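Local coordinates for protein superoxide dismutase [Mn/Fe] (PDB 1UES) that catalyses the dismutation of superoxide radicals into oxygen and hydrogen peroxide, using one manganese or iron ion in each subunit of a homodimer, at residues Ala16-Lys21 / Lys176-Ile181; Lys30-Tyr35 / Gly69-His74; Glu95-Gln100 / Gly132-Glu137. The protein carries 1 engineered substitution. One frame throughout, in Å; residues are numbered along the deposited sequence.

Contact 2 is the most deeply placed of the three. It joins helices 21-42 and 62-79 of the alpha-hairpin region and mixes aromatic packing, a hydrogen bond across the helices and a metal ligand. Contact 1 is also largely buried, but it is van der Waals packing of aliphatic side chains, partly against polar atoms, and brings together the two family regions of the chain. Contact 3 lies farther out, away from the metal, between a helix and a strand of the C-terminal region. It pairs a small aliphatic cluster around one leucine with a glutamine at its margin. Contacts 2 and 3 are in series along the chain, and both are nested inside the loop that contact 1 closes.

Contact 1. Residues Ala16-Lys21 / Lys176-Ile181; sequences APVISK and KDLWSI
Val18 and Ile19 make a van der Waals contact with Asp177, Leu178, Ser180 and Ile181, mostly aliphatic but partly against polar atoms. It joins the loop before helix 21-42 to the last part of helix 171-178 and the residues that follow. No hydrogen bond crosses between the two sides. Val18 is the central residue. Its CG1 stands anti to the backbone N (chi1 -177°) and comes within 3.6 Å of Asp177 O. The other methyl, Val18 CG2, touches Asp177 CB at 3.8 Å. It also meets Ser180 OG at 3.6 Å.

These polar neighbours of the valine are already engaged. Asp177 O accepts from both Ser180 N and Ser180 OG. The Ser180 OG bond to Asp177 O is 2.8 Å long and lies in the carbonyl plane. A chi1 of 74° turns the serine hydroxyl back toward that carbonyl. The carboxylate of Asp177 is held by Tyr167 and by a salt bridge from Lys176.

In the iron/manganese superoxide dismutase fold, an N-terminal alpha-hairpin domain packs on a C-terminal domain. Both domains supply aliphatic side chains here: Val18 and Ile19 from the first, Leu178 and Ile181 from the second. Val18 CG1 reaches Leu178 CD2 at 3.8 Å. The same methyl meets Ile181 CD1 at 3.9 Å. Ile19 enters from beside the valine. Its side chain crosses that of Ile181 at about a right angle, and Ile19 CD1 lies 3.9 Å from Ile181 CD1. Phe81 touches both isoleucines, and Phe156 of strand 151-157 packs on Leu178. The side chain of Ile19 is about 5 Å from that of the metal ligand His27. Next to Ile19, Ser20 is the N-cap of helix 21-42, which carries that histidine; its OG bonds to Thr23 N.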
ATOM      1  N   ALA A  16      10.669  18.238   8.417  1.00 22.76           N
ATOM      2  CA  ALA A  16       9.556  18.971   7.819  1.00 22.57           C
ATOM      3  C   ALA A  16      10.195  19.926   6.808  1.00 22.07           C
ATOM      4  O   ALA A  16      11.240  20.522   7.090  1.00 22.25           O
ATOM      5  CB  ALA A  16       8.790  19.761   8.889  1.00 22.52           C
ATOM      6  N   PRO A  17       9.530  20.154   5.666  1.00 22.16           N
ATOM      7  CA  PRO A  17       8.233  19.629   5.229  1.00 22.15           C
ATOM      8  C   PRO A  17       8.156  18.288   4.512  1.00 22.11           C
ATOM      9  O   PRO A  17       7.044  17.773   4.293  1.00 22.36           O
ATOM     10  CB  PRO A  17       7.757  20.698   4.284  1.00 22.27           C
ATOM     11  CG  PRO A  17       9.003  21.057   3.562  1.00 22.27           C
ATOM     12  CD  PRO A  17      10.078  21.065   4.647  1.00 22.26           C
ATOM     13  N   VAL A  18       9.311  17.751   4.158  1.00 21.83           N
ATOM     14  CA  VAL A  18       9.420  16.507   3.383  1.00 22.10           C
ATOM     15  C   VAL A  18       8.785  15.312   4.110  1.00 22.26           C
ATOM     16  O   VAL A  18       8.104  14.484   3.492  1.00 22.32           O
ATOM     17  CB  VAL A  18      10.895  16.254   3.005  1.00 22.33           C
ATOM     18  CG1 VAL A  18      10.999  14.992   2.122  1.00 22.69           C
ATOM     19  CG2 VAL A  18      11.457  17.484   2.251  1.00 22.62           C
ATOM     20  N   ILE A  19       9.062  15.223   5.402  1.00 22.28           N
ATOM     21  CA  ILE A  19       8.434  14.232   6.271  1.00 22.57           C
ATOM     22  C   ILE A  19       8.082  15.153   7.444  1.00 22.53           C
ATOM     23  O   ILE A  19       8.943  15.510   8.248  1.00 23.09           O
ATOM     24  CB  ILE A  19       9.396  13.099   6.720  1.00 22.81           C
ATOM     25  CG1 ILE A  19       9.883  12.329   5.487  1.00 22.95           C
ATOM     26  CG2 ILE A  19       8.641  12.094   7.627  1.00 22.79           C
ATOM     27  CD1 ILE A  19      10.804  11.153   5.795  1.00 23.29           C
ATOM     28  N   SER A  20       6.817  15.564   7.479  1.00 22.84           N
ATOM     29  CA  SER A  20       6.302  16.497   8.475  1.00 22.99           C
ATOM     30  C   SER A  20       6.316  15.914   9.866  1.00 23.39           C
ATOM     31  O   SER A  20       6.468  14.708  10.052  1.00 23.32           O
ATOM     32  CB  SER A  20       4.877  16.906   8.129  1.00 23.38           C
ATOM     33  OG  SER A  20       3.999  15.830   8.402  1.00 22.65           O
ATOM     34  N   LYS A  21       6.138  16.788  10.842  1.00 23.77           N
ATOM     35  CA  LYS A  21       6.111  16.380  12.231  1.00 23.99           C
ATOM     36  C   LYS A  21       4.944  15.404  12.421  1.00 23.87           C
ATOM     37  O   LYS A  21       5.070  14.405  13.116  1.00 23.72           O
ATOM     38  CB  LYS A  21       5.959  17.606  13.142  1.00 25.05           C
ATOM     39  CG  LYS A  21       5.359  17.262  14.492  1.00 26.37           C
ATOM     40  CD  LYS A  21       5.154  18.481  15.392  1.00 27.35           C
ATOM     41  CE  LYS A  21       4.939  18.013  16.858  1.00 27.68           C
ATOM     42  NZ  LYS A  21       6.249  17.919  17.557  1.00 28.46           N
ATOM     43  N   LYS A 176      11.178  13.300  -5.123  1.00 24.73           N
ATOM     44  CA  LYS A 176      12.114  14.356  -5.504  1.00 25.42           C
ATOM     45  C   LYS A 176      12.570  15.154  -4.271  1.00 25.20           C
ATOM     46  O   LYS A 176      13.744  15.554  -4.191  1.00 25.55           O
ATOM     47  CB  LYS A 176      11.498  15.239  -6.612  1.00 26.45           C
ATOM     48  CG  LYS A 176      10.659  16.385  -6.146  1.00 28.38           C
ATOM     49  CD  LYS A 176       9.480  16.635  -7.103  1.00 29.59           C
ATOM     50  CE  LYS A 176       8.637  17.803  -6.630  1.00 30.26           C
ATOM     51  NZ  LYS A 176       8.772  17.963  -5.164  1.00 30.75           N
ATOM     52  N   ASP A 177      11.684  15.341  -3.292  1.00 24.95           N
ATOM     53  CA  ASP A 177      12.016  16.068  -2.085  1.00 24.61           C
ATOM     54  C   ASP A 177      12.846  15.252  -1.103  1.00 23.92           C
ATOM     55  O   ASP A 177      13.536  15.818  -0.284  1.00 24.13           O
ATOM     56  CB  ASP A 177      10.755  16.540  -1.339  1.00 24.92           C
ATOM     57  CG  ASP A 177      10.111  17.769  -1.972  1.00 25.20           C
ATOM     58  OD1 ASP A 177      10.837  18.578  -2.602  1.00 25.58           O
ATOM     59  OD2 ASP A 177       8.877  17.917  -1.831  1.00 25.43           O
ATOM     60  N   LEU A 178      12.793  13.925  -1.172  1.00 23.33           N
ATOM     61  CA  LEU A 178      13.543  13.141  -0.206  1.00 22.67           C
ATOM     62  C   LEU A 178      15.019  13.399  -0.315  1.00 22.96           C
ATOM     63  O   LEU A 178      15.746  13.307   0.667  1.00 22.66           O
ATOM     64  CB  LEU A 178      13.262  11.653  -0.397  1.00 22.27           C
ATOM     65  CG  LEU A 178      11.951  11.140   0.182  1.00 21.60           C
ATOM     66  CD1 LEU A 178      11.836   9.641  -0.204  1.00 21.08           C
ATOM     67  CD2 LEU A 178      11.891  11.343   1.705  1.00 21.36           C
ATOM     68  N   TRP A 179      15.478  13.716  -1.520  1.00 22.91           N
ATOM     69  CA  TRP A 179      16.913  13.956  -1.678  1.00 23.64           C
ATOM     70  C   TRP A 179      17.457  15.062  -0.792  1.00 23.88           C
ATOM     71  O   TRP A 179      18.630  15.026  -0.368  1.00 23.88           O
ATOM     72  CB  TRP A 179      17.229  14.236  -3.142  1.00 23.52           C
ATOM     73  CG  TRP A 179      16.807  13.154  -4.039  1.00 23.83           C
ATOM     74  CD1 TRP A 179      15.714  13.151  -4.872  1.00 23.72           C
ATOM     75  CD2 TRP A 179      17.436  11.872  -4.200  1.00 23.78           C
ATOM     76  NE1 TRP A 179      15.632  11.947  -5.532  1.00 23.50           N
ATOM     77  CE2 TRP A 179      16.668  11.147  -5.140  1.00 23.58           C
ATOM     78  CE3 TRP A 179      18.575  11.263  -3.636  1.00 23.96           C
ATOM     79  CZ2 TRP A 179      16.994   9.843  -5.538  1.00 23.59           C
ATOM     80  CZ3 TRP A 179      18.898   9.946  -4.043  1.00 23.86           C
ATOM     81  CH2 TRP A 179      18.108   9.266  -4.977  1.00 24.02           C
ATOM     82  N   SER A 180      16.607  16.036  -0.476  1.00 24.09           N
ATOM     83  CA  SER A 180      17.005  17.154   0.349  1.00 24.62           C
ATOM     84  C   SER A 180      17.274  16.788   1.813  1.00 24.66           C
ATOM     85  O   SER A 180      17.909  17.560   2.527  1.00 24.76           O
ATOM     86  CB  SER A 180      15.957  18.273   0.265  1.00 24.84           C
ATOM     87  OG  SER A 180      14.768  17.963   0.993  1.00 26.36           O
ATOM     88  N   ILE A 181      16.795  15.628   2.276  1.00 24.07           N
ATOM     89  CA  ILE A 181      17.059  15.247   3.668  1.00 24.00           C
ATOM     90  C   ILE A 181      17.981  14.039   3.828  1.00 24.27           C
ATOM     91  O   ILE A 181      18.208  13.564   4.947  1.00 23.90           O
ATOM     92  CB  ILE A 181      15.770  14.951   4.457  1.00 23.60           C
ATOM     93  CG1 ILE A 181      14.883  13.969   3.705  1.00 23.61           C
ATOM     94  CG2 ILE A 181      15.039  16.274   4.754  1.00 23.46           C
ATOM     95  CD1 ILE A 181      13.674  13.528   4.502  1.00 22.86           C
TER

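Contact 2. Residues Lys30-Tyr35 / Gly69-His74; sequences KHLKTY and GQTLNH. With MN (manganese (II) ion), chain E.
The Tyr35 ring carries Gln70 CB over the centre of one face, a CH-pi contact with CB 3.4 Å from the ring centroid. The His74 ring has the backbone C of Gln70 at its edge, in plane. The Tyr35 and His74 planes are 29° apart and the rings are offset, with little overlap. Tyr35 CE2 and His74 CE1 approach to 3.5 Å.

Gln70 bends at chi2 (-57°), and its amide plane stands steeply to the tyrosine ring. Gln70 NE2 donates to Tyr35 OH at 3.0 Å. This bond is nearly straight, at 175°, and lies in the amide plane. The same nitrogen donates to the water on the manganese ion. Gln70 OE1 accepts from Trp123, which helps fix the amide's orientation. His74 ND1-H donates to Gln70 O at 2.6 Å, from above the carbonyl plane. With ND1 the donor, NE2 of His74 faces the manganese ion and binds it at 2.2 Å. Leu32 CD1 packs on His74 CB at 3.6 Å. Phe119 of the second subunit touches Tyr35 and Gln70.

His27, Asp157 and His161 complete the protein ligands. This is the active site of the iron/manganese superoxide dismutase family; a glutamine on this helix, bonded to the metal-bound water, is the position known from iron-type enzymes.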
ATOM      1  N   LYS A  30       3.485   5.290  15.334  1.00 22.77           N
ATOM      2  CA  LYS A  30       2.402   4.319  15.281  1.00 23.06           C
ATOM      3  C   LYS A  30       2.690   3.127  14.373  1.00 22.51           C
ATOM      4  O   LYS A  30       2.600   1.985  14.817  1.00 22.63           O
ATOM      5  CB  LYS A  30       1.108   5.008  14.846  1.00 23.82           C
ATOM      6  CG  LYS A  30       0.668   6.082  15.845  1.00 25.04           C
ATOM      7  CD  LYS A  30       0.338   5.429  17.187  1.00 26.46           C
ATOM      8  CE  LYS A  30      -0.385   6.400  18.147  1.00 27.52           C
ATOM      9  NZ  LYS A  30       0.551   6.860  19.205  1.00 28.63           N
ATOM     10  N   HIS A  31       3.016   3.376  13.102  1.00 21.80           N
ATOM     11  CA  HIS A  31       3.311   2.256  12.202  1.00 21.33           C
ATOM     12  C   HIS A  31       4.488   1.423  12.642  1.00 21.18           C
ATOM     13  O   HIS A  31       4.390   0.182  12.718  1.00 20.94           O
ATOM     14  CB  HIS A  31       3.599   2.751  10.792  1.00 20.99           C
ATOM     15  CG  HIS A  31       2.391   3.254  10.081  1.00 21.27           C
ATOM     16  ND1 HIS A  31       1.604   2.458   9.287  1.00 21.67           N
ATOM     17  CD2 HIS A  31       1.849   4.495  10.031  1.00 21.21           C
ATOM     18  CE1 HIS A  31       0.630   3.185   8.770  1.00 21.83           C
ATOM     19  NE2 HIS A  31       0.751   4.421   9.209  1.00 20.87           N
ATOM     20  N   LEU A  32       5.628   2.069  12.879  1.00 21.57           N
ATOM     21  CA  LEU A  32       6.791   1.301  13.295  1.00 21.55           C
ATOM     22  C   LEU A  32       6.571   0.625  14.646  1.00 21.74           C
ATOM     23  O   LEU A  32       6.957  -0.520  14.844  1.00 21.59           O
ATOM     24  CB  LEU A  32       8.044   2.167  13.298  1.00 21.32           C
ATOM     25  CG  LEU A  32       9.380   1.488  13.638  1.00 21.19           C
ATOM     26  CD1 LEU A  32       9.596   0.217  12.776  1.00 20.80           C
ATOM     27  CD2 LEU A  32      10.506   2.476  13.366  1.00 20.65           C
ATOM     28  N   LYS A  33       5.944   1.315  15.587  1.00 21.65           N
ATOM     29  CA  LYS A  33       5.644   0.691  16.860  1.00 22.78           C
ATOM     30  C   LYS A  33       4.808  -0.591  16.633  1.00 22.42           C
ATOM     31  O   LYS A  33       5.043  -1.632  17.262  1.00 22.60           O
ATOM     32  CB  LYS A  33       4.883   1.692  17.737  1.00 23.20           C
ATOM     33  CG  LYS A  33       4.420   1.127  19.075  1.00 25.15           C
ATOM     34  CD  LYS A  33       2.945   1.479  19.352  1.00 26.80           C
ATOM     35  CE  LYS A  33       1.956   0.791  18.393  1.00 27.55           C
ATOM     36  NZ  LYS A  33       1.207   1.685  17.455  1.00 27.50           N
ATOM     37  N   THR A  34       3.824  -0.536  15.737  1.00 22.13           N
ATOM     38  CA  THR A  34       3.000  -1.704  15.470  1.00 22.52           C
ATOM     39  C   THR A  34       3.818  -2.859  14.876  1.00 22.44           C
ATOM     40  O   THR A  34       3.620  -4.035  15.247  1.00 22.62           O
ATOM     41  CB  THR A  34       1.836  -1.339  14.513  1.00 22.52           C
ATOM     42  OG1 THR A  34       0.958  -0.423  15.180  1.00 23.23           O
ATOM     43  CG2 THR A  34       1.058  -2.547  14.115  1.00 23.29           C
ATOM     44  N   TYR A  35       4.743  -2.532  13.971  1.00 22.28           N
ATOM     45  CA  TYR A  35       5.588  -3.557  13.359  1.00 22.25           C
ATOM     46  C   TYR A  35       6.442  -4.245  14.418  1.00 22.45           C
ATOM     47  O   TYR A  35       6.597  -5.476  14.394  1.00 21.60           O
ATOM     48  CB  TYR A  35       6.529  -2.947  12.311  1.00 22.60           C
ATOM     49  CG  TYR A  35       5.817  -2.572  11.042  1.00 23.34           C
ATOM     50  CD1 TYR A  35       4.960  -3.483  10.414  1.00 23.47           C
ATOM     51  CD2 TYR A  35       5.971  -1.307  10.475  1.00 23.14           C
ATOM     52  CE1 TYR A  35       4.278  -3.150   9.243  1.00 23.78           C
ATOM     53  CE2 TYR A  35       5.281  -0.971   9.296  1.00 23.67           C
ATOM     54  CZ  TYR A  35       4.452  -1.889   8.698  1.00 24.32           C
ATOM     55  OH  TYR A  35       3.795  -1.611   7.526  1.00 25.90           O
ATOM     56  N   GLY A  69      10.913  -7.468   8.182  1.00 21.53           N
ATOM     57  CA  GLY A  69      11.343  -6.682   7.045  1.00 21.69           C
ATOM     58  C   GLY A  69      10.941  -5.238   7.235  1.00 21.79           C
ATOM     59  O   GLY A  69      11.760  -4.361   6.991  1.00 21.44           O
ATOM     60  N   GLN A  70       9.711  -5.004   7.701  1.00 21.47           N
ATOM     61  CA  GLN A  70       9.255  -3.626   7.921  1.00 21.73           C
ATOM     62  C   GLN A  70      10.057  -2.957   9.030  1.00 21.80           C
ATOM     63  O   GLN A  70      10.401  -1.775   8.911  1.00 22.06           O
ATOM     64  CB  GLN A  70       7.757  -3.590   8.238  1.00 22.13           C
ATOM     65  CG  GLN A  70       6.858  -3.752   6.993  1.00 22.56           C
ATOM     66  CD  GLN A  70       7.124  -2.690   5.906  1.00 22.79           C
ATOM     67  OE1 GLN A  70       8.107  -2.777   5.170  1.00 23.35           O
ATOM     68  NE2 GLN A  70       6.243  -1.702   5.809  1.00 22.95           N
ATOM     69  N   THR A  71      10.372  -3.688  10.101  1.00 21.21           N
ATOM     70  CA  THR A  71      11.151  -3.094  11.173  1.00 20.93           C
ATOM     71  C   THR A  71      12.521  -2.699  10.654  1.00 20.84           C
ATOM     72  O   THR A  71      12.957  -1.575  10.831  1.00 20.70           O
ATOM     73  CB  THR A  71      11.288  -4.038  12.382  1.00 20.68           C
ATOM     74  OG1 THR A  71       9.990  -4.303  12.891  1.00 20.34           O
ATOM     75  CG2 THR A  71      12.084  -3.406  13.492  1.00 20.97           C
ATOM     76  N   LEU A  72      13.190  -3.607   9.958  1.00 20.47           N
ATOM     77  CA  LEU A  72      14.499  -3.274   9.445  1.00 20.77           C
ATOM     78  C   LEU A  72      14.465  -2.127   8.427  1.00 20.56           C
ATOM     79  O   LEU A  72      15.299  -1.224   8.473  1.00 20.57           O
ATOM     80  CB  LEU A  72      15.128  -4.517   8.812  1.00 21.30           C
ATOM     81  CG  LEU A  72      16.462  -4.209   8.147  1.00 21.75           C
ATOM     82  CD1 LEU A  72      17.460  -3.741   9.186  1.00 22.45           C
ATOM     83  CD2 LEU A  72      16.971  -5.444   7.399  1.00 22.26           C
ATOM     84  N   ASN A  73      13.499  -2.164   7.520  1.00 20.23           N
ATOM     85  CA  ASN A  73      13.398  -1.133   6.509  1.00 19.94           C
ATOM     86  C   ASN A  73      13.231   0.236   7.189  1.00 20.02           C
ATOM     87  O   ASN A  73      13.885   1.203   6.817  1.00 19.85           O
ATOM     88  CB  ASN A  73      12.185  -1.378   5.569  1.00 20.71           C
ATOM     89  CG  ASN A  73      12.492  -2.384   4.459  1.00 21.39           C
ATOM     90  OD1 ASN A  73      13.578  -2.361   3.906  1.00 22.87           O
ATOM     91  ND2 ASN A  73      11.531  -3.251   4.136  1.00 22.21           N
ATOM     92  N   HIS A  74      12.349   0.323   8.172  1.00 19.81           N
ATOM     93  CA  HIS A  74      12.123   1.616   8.815  1.00 19.95           C
ATOM     94  C   HIS A  74      13.310   2.053   9.621  1.00 20.66           C
ATOM     95  O   HIS A  74      13.594   3.240   9.681  1.00 20.69           O
ATOM     96  CB  HIS A  74      10.871   1.580   9.682  1.00 19.72           C
ATOM     97  CG  HIS A  74       9.616   1.543   8.875  1.00 19.30           C
ATOM     98  ND1 HIS A  74       9.054   0.370   8.437  1.00 18.87           N
ATOM     99  CD2 HIS A  74       8.848   2.536   8.381  1.00 19.53           C
ATOM    100  CE1 HIS A  74       7.988   0.630   7.701  1.00 19.34           C
ATOM    101  NE2 HIS A  74       7.838   1.941   7.652  1.00 18.90           N
TER
HETATM  102 MN    MN E 192       6.650   3.052   6.171  1.00 18.41          MN
HETATM  103  O   HOH W   1       6.611   1.204   4.908  1.00 20.18           O

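Contact 3. Residues Glu95-Gln100 / Gly132-Glu137; sequences EAIDKQ and GKLSIE
Gln100 and Leu134 bring the backbones nearest, CA to CA 7.2 Å, where helix 95-100 crosses strand 134-137 steeply, at 79°. Leu134 is the central side chain. It points toward the helix, with CG anti to the carbonyl carbon (chi1 -56°). Its CD1 does most of the touching on the apolar side. Leu134 CD1 meets Ile97 CG1 at 3.8 Å, the two side chains passing at a slant. It also meets Ala96 CB at 3.9 Å. The methyl rests on the helix backbone as well, with Leu134 CD1 3.8 Å from Ala96 C. Tyr191 touches both Ala96 and Leu134, and Phe101 packs on Leu134 from the same helix.

Gln100 lies across Leu134 at about a right angle. Its chain is extended beyond CG and brings the amide to the start of the strand. Gln100 CD is 3.6 Å from Leu134 N. The amide group also lies near the carbonyl of Gly132 and the CA and CG of Lys133. Gly132 O accepts a bond from Tyr191 OH. The positive phi of Gly132 (86°) would press a CB against the carbonyl O of the residue before it. Lys133 N bonds to Asp129 OD1 within the turn that joins strands 122-128 and 134-140.

The chemistry is thus divided. An aliphatic patch around Leu134 CD1 fastens helix 91-101 to the strand, while the glutamine amide brings a polar group up to the backbone at the partly exposed margin.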
ATOM      1  N   GLU A  95      31.903   8.298  -6.028  1.00 36.70           N
ATOM      2  CA  GLU A  95      32.595   7.832  -7.219  1.00 37.02           C
ATOM      3  C   GLU A  95      31.945   6.574  -7.804  1.00 36.76           C
ATOM      4  O   GLU A  95      31.903   6.411  -9.024  1.00 36.62           O
ATOM      5  CB  GLU A  95      34.074   7.576  -6.901  1.00 37.77           C
ATOM      6  CG  GLU A  95      34.802   8.799  -6.326  1.00 39.08           C
ATOM      7  CD  GLU A  95      35.170   9.846  -7.379  1.00 39.93           C
ATOM      8  OE1 GLU A  95      34.377  10.793  -7.608  1.00 40.64           O
ATOM      9  OE2 GLU A  95      36.265   9.732  -7.978  1.00 40.52           O
ATOM     10  N   ALA A  96      31.429   5.698  -6.940  1.00 36.47           N
ATOM     11  CA  ALA A  96      30.781   4.471  -7.390  1.00 36.16           C
ATOM     12  C   ALA A  96      29.494   4.816  -8.142  1.00 36.01           C
ATOM     13  O   ALA A  96      29.171   4.197  -9.144  1.00 35.72           O
ATOM     14  CB  ALA A  96      30.471   3.556  -6.196  1.00 36.04           C
ATOM     15  N   ILE A  97      28.765   5.804  -7.635  1.00 35.89           N
ATOM     16  CA  ILE A  97      27.526   6.247  -8.267  1.00 36.02           C
ATOM     17  C   ILE A  97      27.845   6.885  -9.630  1.00 36.31           C
ATOM     18  O   ILE A  97      27.152   6.636 -10.618  1.00 36.26           O
ATOM     19  CB  ILE A  97      26.787   7.279  -7.359  1.00 35.81           C
ATOM     20  CG1 ILE A  97      26.059   6.541  -6.230  1.00 35.54           C
ATOM     21  CG2 ILE A  97      25.788   8.111  -8.178  1.00 35.68           C
ATOM     22  CD1 ILE A  97      25.548   7.447  -5.142  1.00 35.37           C
ATOM     23  N   ASP A  98      28.888   7.716  -9.672  1.00 36.63           N
ATOM     24  CA  ASP A  98      29.289   8.379 -10.915  1.00 37.02           C
ATOM     25  C   ASP A  98      29.718   7.334 -11.938  1.00 37.13           C
ATOM     26  O   ASP A  98      29.257   7.334 -13.086  1.00 37.63           O
ATOM     27  CB  ASP A  98      30.463   9.329 -10.662  1.00 37.33           C
ATOM     28  CG  ASP A  98      30.023  10.750 -10.334  1.00 37.65           C
ATOM     29  OD1 ASP A  98      30.919  11.614 -10.163  1.00 37.85           O
ATOM     30  OD2 ASP A  98      28.795  11.017 -10.253  1.00 37.81           O
ATOM     31  N   LYS A  99      30.594   6.427 -11.527  1.00 37.17           N
ATOM     32  CA  LYS A  99      31.069   5.401 -12.445  1.00 37.12           C
ATOM     33  C   LYS A  99      29.962   4.470 -12.908  1.00 37.02           C
ATOM     34  O   LYS A  99      29.862   4.154 -14.093  1.00 37.05           O
ATOM     35  CB  LYS A  99      32.197   4.569 -11.814  1.00 37.34           C
ATOM     36  CG  LYS A  99      32.935   3.670 -12.830  1.00 37.72           C
ATOM     37  CD  LYS A  99      34.064   2.838 -12.222  1.00 38.12           C
ATOM     38  CE  LYS A  99      34.671   1.922 -13.290  1.00 38.29           C
ATOM     39  NZ  LYS A  99      35.130   0.586 -12.765  1.00 38.77           N
ATOM     40  N   GLN A 100      29.098   4.052 -11.990  1.00 36.73           N
ATOM     41  CA  GLN A 100      28.057   3.095 -12.351  1.00 36.41           C
ATOM     42  C   GLN A 100      26.752   3.640 -12.920  1.00 36.24           C
ATOM     43  O   GLN A 100      26.033   2.904 -13.606  1.00 36.43           O
ATOM     44  CB  GLN A 100      27.793   2.170 -11.149  1.00 36.31           C
ATOM     45  CG  GLN A 100      29.089   1.587 -10.572  1.00 36.13           C
ATOM     46  CD  GLN A 100      28.877   0.598  -9.436  1.00 36.05           C
ATOM     47  OE1 GLN A 100      29.676   0.534  -8.502  1.00 36.26           O
ATOM     48  NE2 GLN A 100      27.819  -0.175  -9.514  1.00 35.65           N
ATOM     49  N   GLY A 132      31.127  -3.911  -4.153  1.00 31.49           N
ATOM     50  CA  GLY A 132      30.770  -2.515  -4.316  1.00 30.89           C
ATOM     51  C   GLY A 132      29.873  -2.225  -5.507  1.00 30.81           C
ATOM     52  O   GLY A 132      29.585  -1.069  -5.778  1.00 30.99           O
ATOM     53  N   LYS A 133      29.433  -3.251  -6.224  1.00 30.40           N
ATOM     54  CA  LYS A 133      28.573  -3.012  -7.378  1.00 30.46           C
ATOM     55  C   LYS A 133      27.220  -2.576  -6.846  1.00 29.94           C
ATOM     56  O   LYS A 133      26.676  -3.215  -5.944  1.00 29.90           O
ATOM     57  CB  LYS A 133      28.412  -4.267  -8.226  1.00 31.12           C
ATOM     58  CG  LYS A 133      27.665  -3.975  -9.536  1.00 32.28           C
ATOM     59  CD  LYS A 133      26.919  -5.184 -10.047  1.00 33.35           C
ATOM     60  CE  LYS A 133      26.975  -5.259 -11.578  1.00 33.81           C
ATOM     61  NZ  LYS A 133      28.052  -4.376 -12.102  1.00 34.76           N
ATOM     62  N   LEU A 134      26.694  -1.493  -7.414  1.00 29.40           N
ATOM     63  CA  LEU A 134      25.431  -0.927  -6.981  1.00 28.79           C
ATOM     64  C   LEU A 134      24.280  -1.380  -7.846  1.00 28.70           C
ATOM     65  O   LEU A 134      24.439  -1.616  -9.050  1.00 28.75           O
ATOM     66  CB  LEU A 134      25.493   0.604  -7.027  1.00 28.59           C
ATOM     67  CG  LEU A 134      26.609   1.309  -6.252  1.00 28.37           C
ATOM     68  CD1 LEU A 134      26.669   2.799  -6.660  1.00 28.60           C
ATOM     69  CD2 LEU A 134      26.336   1.174  -4.736  1.00 28.30           C
ATOM     70  N   SER A 135      23.112  -1.476  -7.228  1.00 28.14           N
ATOM     71  CA  SER A 135      21.907  -1.848  -7.947  1.00 28.08           C
ATOM     72  C   SER A 135      20.733  -1.132  -7.336  1.00 27.96           C
ATOM     73  O   SER A 135      20.750  -0.787  -6.156  1.00 27.50           O
ATOM     74  CB  SER A 135      21.651  -3.353  -7.866  1.00 28.09           C
ATOM     75  OG  SER A 135      21.488  -3.800  -6.521  1.00 28.24           O
ATOM     76  N   ILE A 136      19.717  -0.894  -8.150  1.00 27.98           N
ATOM     77  CA  ILE A 136      18.497  -0.283  -7.646  1.00 28.03           C
ATOM     78  C   ILE A 136      17.544  -1.468  -7.572  1.00 28.50           C
ATOM     79  O   ILE A 136      17.322  -2.164  -8.566  1.00 28.43           O
ATOM     80  CB  ILE A 136      17.965   0.787  -8.598  1.00 27.69           C
ATOM     81  CG1 ILE A 136      18.987   1.928  -8.679  1.00 27.31           C
ATOM     82  CG2 ILE A 136      16.573   1.236  -8.143  1.00 27.11           C
ATOM     83  CD1 ILE A 136      18.555   3.120  -9.453  1.00 27.70           C
ATOM     84  N   GLU A 137      17.027  -1.728  -6.376  1.00 28.76           N
ATOM     85  CA  GLU A 137      16.124  -2.850  -6.155  1.00 29.36           C
ATOM     86  C   GLU A 137      14.720  -2.373  -5.823  1.00 29.27           C
ATOM     87  O   GLU A 137      14.547  -1.499  -4.992  1.00 29.33           O
ATOM     88  CB  GLU A 137      16.635  -3.710  -4.990  1.00 29.89           C
ATOM     89  CG  GLU A 137      18.075  -4.150  -5.111  1.00 31.03           C
ATOM     90  CD  GLU A 137      18.257  -5.292  -6.098  1.00 31.32           C
ATOM     91  OE1 GLU A 137      17.258  -5.997  -6.401  1.00 32.15           O
ATOM     92  OE2 GLU A 137      19.398  -5.489  -6.558  1.00 31.93           O
TER